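Local coordinates for protein aminotransferase, class I and II (Erwinia tasmaniensis, PDB 5Z0Q) that belongs to the class I and II aminotransferase family of pyridoxal-5'-phosphate-dependent enzymes and holds pyridoxal-5'-phosphate in a pocket of its fold, at residues P340-F351 / N359-F367. Numbering follows the deposited sequence.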
# COMPACT_ATOMS: atom_id res chain seq x y z
N PRO A 340 -20.32 25.59 11.43
CA PRO A 340 -21.32 25.23 10.41
C PRO A 340 -21.45 23.73 10.17
O PRO A 340 -22.55 23.25 9.89
CB PRO A 340 -20.82 25.95 9.16
CG PRO A 340 -19.96 27.06 9.67
CD PRO A 340 -19.31 26.52 10.90
N ALA A 341 -20.35 22.98 10.27
CA ALA A 341 -20.41 21.54 10.05
C ALA A 341 -21.18 20.85 11.17
O ALA A 341 -22.06 20.01 10.91
CB ALA A 341 -19.00 20.97 9.94
N LEU A 342 -20.87 21.19 12.43
CA LEU A 342 -21.61 20.62 13.55
C LEU A 342 -23.07 21.06 13.53
O LEU A 342 -23.95 20.32 14.00
CB LEU A 342 -20.95 21.02 14.87
CG LEU A 342 -21.63 20.57 16.16
CD1 LEU A 342 -21.76 19.05 16.21
CD2 LEU A 342 -20.88 21.08 17.38
N PHE A 343 -23.35 22.24 12.98
CA PHE A 343 -24.73 22.71 12.87
C PHE A 343 -25.56 21.76 12.01
O PHE A 343 -26.62 21.29 12.43
CB PHE A 343 -24.76 24.13 12.30
CG PHE A 343 -26.12 24.55 11.81
CD1 PHE A 343 -27.10 24.94 12.70
CD2 PHE A 343 -26.41 24.57 10.45
CE1 PHE A 343 -28.35 25.34 12.25
CE2 PHE A 343 -27.65 24.96 9.99
CZ PHE A 343 -28.62 25.34 10.89
N PHE A 344 -25.09 21.47 10.79
CA PHE A 344 -25.83 20.60 9.89
C PHE A 344 -25.90 19.17 10.39
O PHE A 344 -26.83 18.44 10.01
CB PHE A 344 -25.21 20.64 8.49
CG PHE A 344 -25.55 21.88 7.72
CD1 PHE A 344 -26.81 22.05 7.16
CD2 PHE A 344 -24.61 22.88 7.53
CE1 PHE A 344 -27.12 23.19 6.44
CE2 PHE A 344 -24.91 24.02 6.82
CZ PHE A 344 -26.17 24.17 6.27
N GLU A 345 -24.96 18.74 11.23
CA GLU A 345 -25.02 17.39 11.78
C GLU A 345 -26.22 17.22 12.70
O GLU A 345 -26.89 16.18 12.68
CB GLU A 345 -23.73 17.05 12.52
CG GLU A 345 -22.55 16.76 11.61
CD GLU A 345 -21.32 16.34 12.37
OE1 GLU A 345 -21.17 16.75 13.54
OE2 GLU A 345 -20.49 15.59 11.80
N LYS A 346 -26.52 18.24 13.51
CA LYS A 346 -27.70 18.19 14.37
C LYS A 346 -29.00 18.33 13.60
O LYS A 346 -30.07 18.23 14.21
CB LYS A 346 -27.60 19.28 15.45
CG LYS A 346 -26.52 19.02 16.48
CD LYS A 346 -26.75 17.68 17.18
CE LYS A 346 -25.61 17.34 18.14
NZ LYS A 346 -24.32 17.15 17.42
N HIS A 347 -28.93 18.56 12.29
CA HIS A 347 -30.10 18.56 11.42
C HIS A 347 -30.03 17.43 10.40
O HIS A 347 -30.54 17.54 9.29
CB HIS A 347 -30.26 19.91 10.71
CG HIS A 347 -30.57 21.04 11.64
ND1 HIS A 347 -31.86 21.44 11.93
CD2 HIS A 347 -29.75 21.86 12.35
CE1 HIS A 347 -31.82 22.46 12.77
NE2 HIS A 347 -30.56 22.73 13.04
N GLY A 348 -29.39 16.32 10.78
CA GLY A 348 -29.36 15.13 9.95
C GLY A 348 -28.59 15.26 8.66
O GLY A 348 -28.97 14.65 7.66
N LEU A 349 -27.51 16.04 8.65
CA LEU A 349 -26.70 16.25 7.45
C LEU A 349 -25.23 16.12 7.81
O LEU A 349 -24.72 16.91 8.60
CB LEU A 349 -26.99 17.62 6.83
CG LEU A 349 -28.41 17.79 6.29
CD1 LEU A 349 -28.76 19.27 6.15
CD2 LEU A 349 -28.57 17.07 4.96
N GLY A 350 -24.56 15.12 7.24
CA GLY A 350 -23.16 14.88 7.53
C GLY A 350 -22.23 15.34 6.43
O GLY A 350 -21.92 14.58 5.51
N PHE A 351 -21.78 16.59 6.52
CA PHE A 351 -20.89 17.18 5.53
C PHE A 351 -19.44 17.05 5.98
O PHE A 351 -19.13 16.77 7.14
CB PHE A 351 -21.24 18.65 5.30
CG PHE A 351 -22.61 18.87 4.74
CD1 PHE A 351 -23.20 17.93 3.91
CD2 PHE A 351 -23.32 20.02 5.04
CE1 PHE A 351 -24.46 18.13 3.39
CE2 PHE A 351 -24.59 20.23 4.53
CZ PHE A 351 -25.16 19.29 3.70
N ASN A 359 -10.68 26.40 6.17
CA ASN A 359 -11.70 27.46 6.14
C ASN A 359 -12.93 26.93 6.89
O ASN A 359 -13.77 26.26 6.31
CB ASN A 359 -12.05 27.87 4.73
CG ASN A 359 -12.78 29.19 4.66
OD1 ASN A 359 -13.56 29.53 5.55
ND2 ASN A 359 -12.53 29.95 3.60
N ASP A 360 -13.01 27.25 8.19
CA ASP A 360 -14.08 26.75 9.05
C ASP A 360 -15.45 27.36 8.74
O ASP A 360 -16.39 27.09 9.49
CB ASP A 360 -13.72 26.98 10.52
CG ASP A 360 -13.82 28.44 10.92
OD1 ASP A 360 -13.54 29.32 10.07
OD2 ASP A 360 -14.19 28.71 12.08
N ARG A 361 -15.61 28.18 7.70
CA ARG A 361 -16.91 28.74 7.35
C ARG A 361 -17.60 27.95 6.25
O ARG A 361 -18.75 28.26 5.92
CB ARG A 361 -16.75 30.20 6.92
CG ARG A 361 -16.35 31.14 8.05
CD ARG A 361 -17.39 31.14 9.16
NE ARG A 361 -16.87 30.60 10.40
CZ ARG A 361 -17.59 30.44 11.51
NH1 ARG A 361 -18.87 30.78 11.52
NH2 ARG A 361 -17.03 29.93 12.60
N PHE A 362 -16.95 26.95 5.67
CA PHE A 362 -17.49 26.20 4.55
C PHE A 362 -17.77 24.76 4.96
O PHE A 362 -17.27 24.25 5.96
CB PHE A 362 -16.51 26.20 3.37
CG PHE A 362 -16.39 27.53 2.68
CD1 PHE A 362 -15.78 28.61 3.30
CD2 PHE A 362 -16.87 27.70 1.39
CE1 PHE A 362 -15.67 29.83 2.66
CE2 PHE A 362 -16.75 28.91 0.74
CZ PHE A 362 -16.15 29.98 1.38
N VAL A 363 -18.60 24.10 4.15
CA VAL A 363 -18.87 22.67 4.26
C VAL A 363 -18.82 22.07 2.87
O VAL A 363 -19.30 22.67 1.90
CB VAL A 363 -20.24 22.39 4.93
CG1 VAL A 363 -20.19 22.72 6.41
CG2 VAL A 363 -21.35 23.18 4.24
N ARG A 364 -18.21 20.89 2.76
CA ARG A 364 -18.10 20.21 1.47
C ARG A 364 -19.28 19.26 1.29
O ARG A 364 -19.54 18.41 2.14
CB ARG A 364 -16.78 19.45 1.36
CG ARG A 364 -16.39 19.13 -0.08
CD ARG A 364 -15.05 18.43 -0.17
NE ARG A 364 -15.09 17.08 0.39
CZ ARG A 364 -14.12 16.19 0.27
NH1 ARG A 364 -13.01 16.50 -0.39
NH2 ARG A 364 -14.25 14.98 0.81
N PHE A 365 -19.98 19.42 0.17
CA PHE A 365 -21.19 18.65 -0.13
C PHE A 365 -20.85 17.57 -1.15
O PHE A 365 -20.38 17.88 -2.25
CB PHE A 365 -22.29 19.57 -0.66
CG PHE A 365 -23.67 18.97 -0.60
CD1 PHE A 365 -24.02 17.91 -1.41
CD2 PHE A 365 -24.62 19.49 0.26
CE1 PHE A 365 -25.29 17.37 -1.36
CE2 PHE A 365 -25.89 18.96 0.32
CZ PHE A 365 -26.23 17.89 -0.49
N ASN A 366 -21.11 16.31 -0.79
CA ASN A 366 -20.88 15.18 -1.69
C ASN A 366 -22.22 14.82 -2.32
O ASN A 366 -23.05 14.15 -1.70
CB ASN A 366 -20.28 14.00 -0.93
CG ASN A 366 -19.81 12.89 -1.85
OD1 ASN A 366 -20.28 12.76 -2.99
ND2 ASN A 366 -18.88 12.07 -1.37
N PHE A 367 -22.44 15.26 -3.56
CA PHE A 367 -23.63 14.89 -4.31
C PHE A 367 -23.37 13.74 -5.27
O PHE A 367 -24.10 13.57 -6.25
CB PHE A 367 -24.20 16.10 -5.05
CG PHE A 367 -23.23 16.76 -6.00
CD1 PHE A 367 -23.15 16.36 -7.33
CD2 PHE A 367 -22.43 17.81 -5.58
CE1 PHE A 367 -22.28 16.97 -8.20
CE2 PHE A 367 -21.56 18.43 -6.46
CZ PHE A 367 -21.48 18.01 -7.77
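V363 reaches from strand 362-364 into the angle between helix 340-345 and strand 349-353. Its CG1, anti to the carbonyl carbon (chi1 -72°), lies against the backbone of the helix, 3.8 Å from A341 CA, while CG2 turns to the F351 ring, 3.8 Å from its CD2, with F344 CE2 further off. CE2 of F351 lies over one face of the F344 ring, toward its rim, and F343 CD2 lies over the other. Through CE1 and CZ, F351 also meets F365 obliquely, planes at 42° and centroids 4.9 Å apart; L374 and M381 of helix 371-385 also touch F365. At the first turn of the helix, P340 sets its ring on the type I turn 359-362: CD is 3.3 Å from D360 O and lies over one face of the R361 guanidinium, toward its rim. That group stays in place through NH2, which forms a salt bridge with D360 OD2, and through NH1, hydrogen-bonded to V337 O. L349 N and G348 N close the helix in a Schellman motif on F344 O and E345 O. With no hydrogen bond between 340-351 and 359-367, the contact rests largely on apolar packing, with backbone carbonyls of D360 and R364 facing P340 and F351.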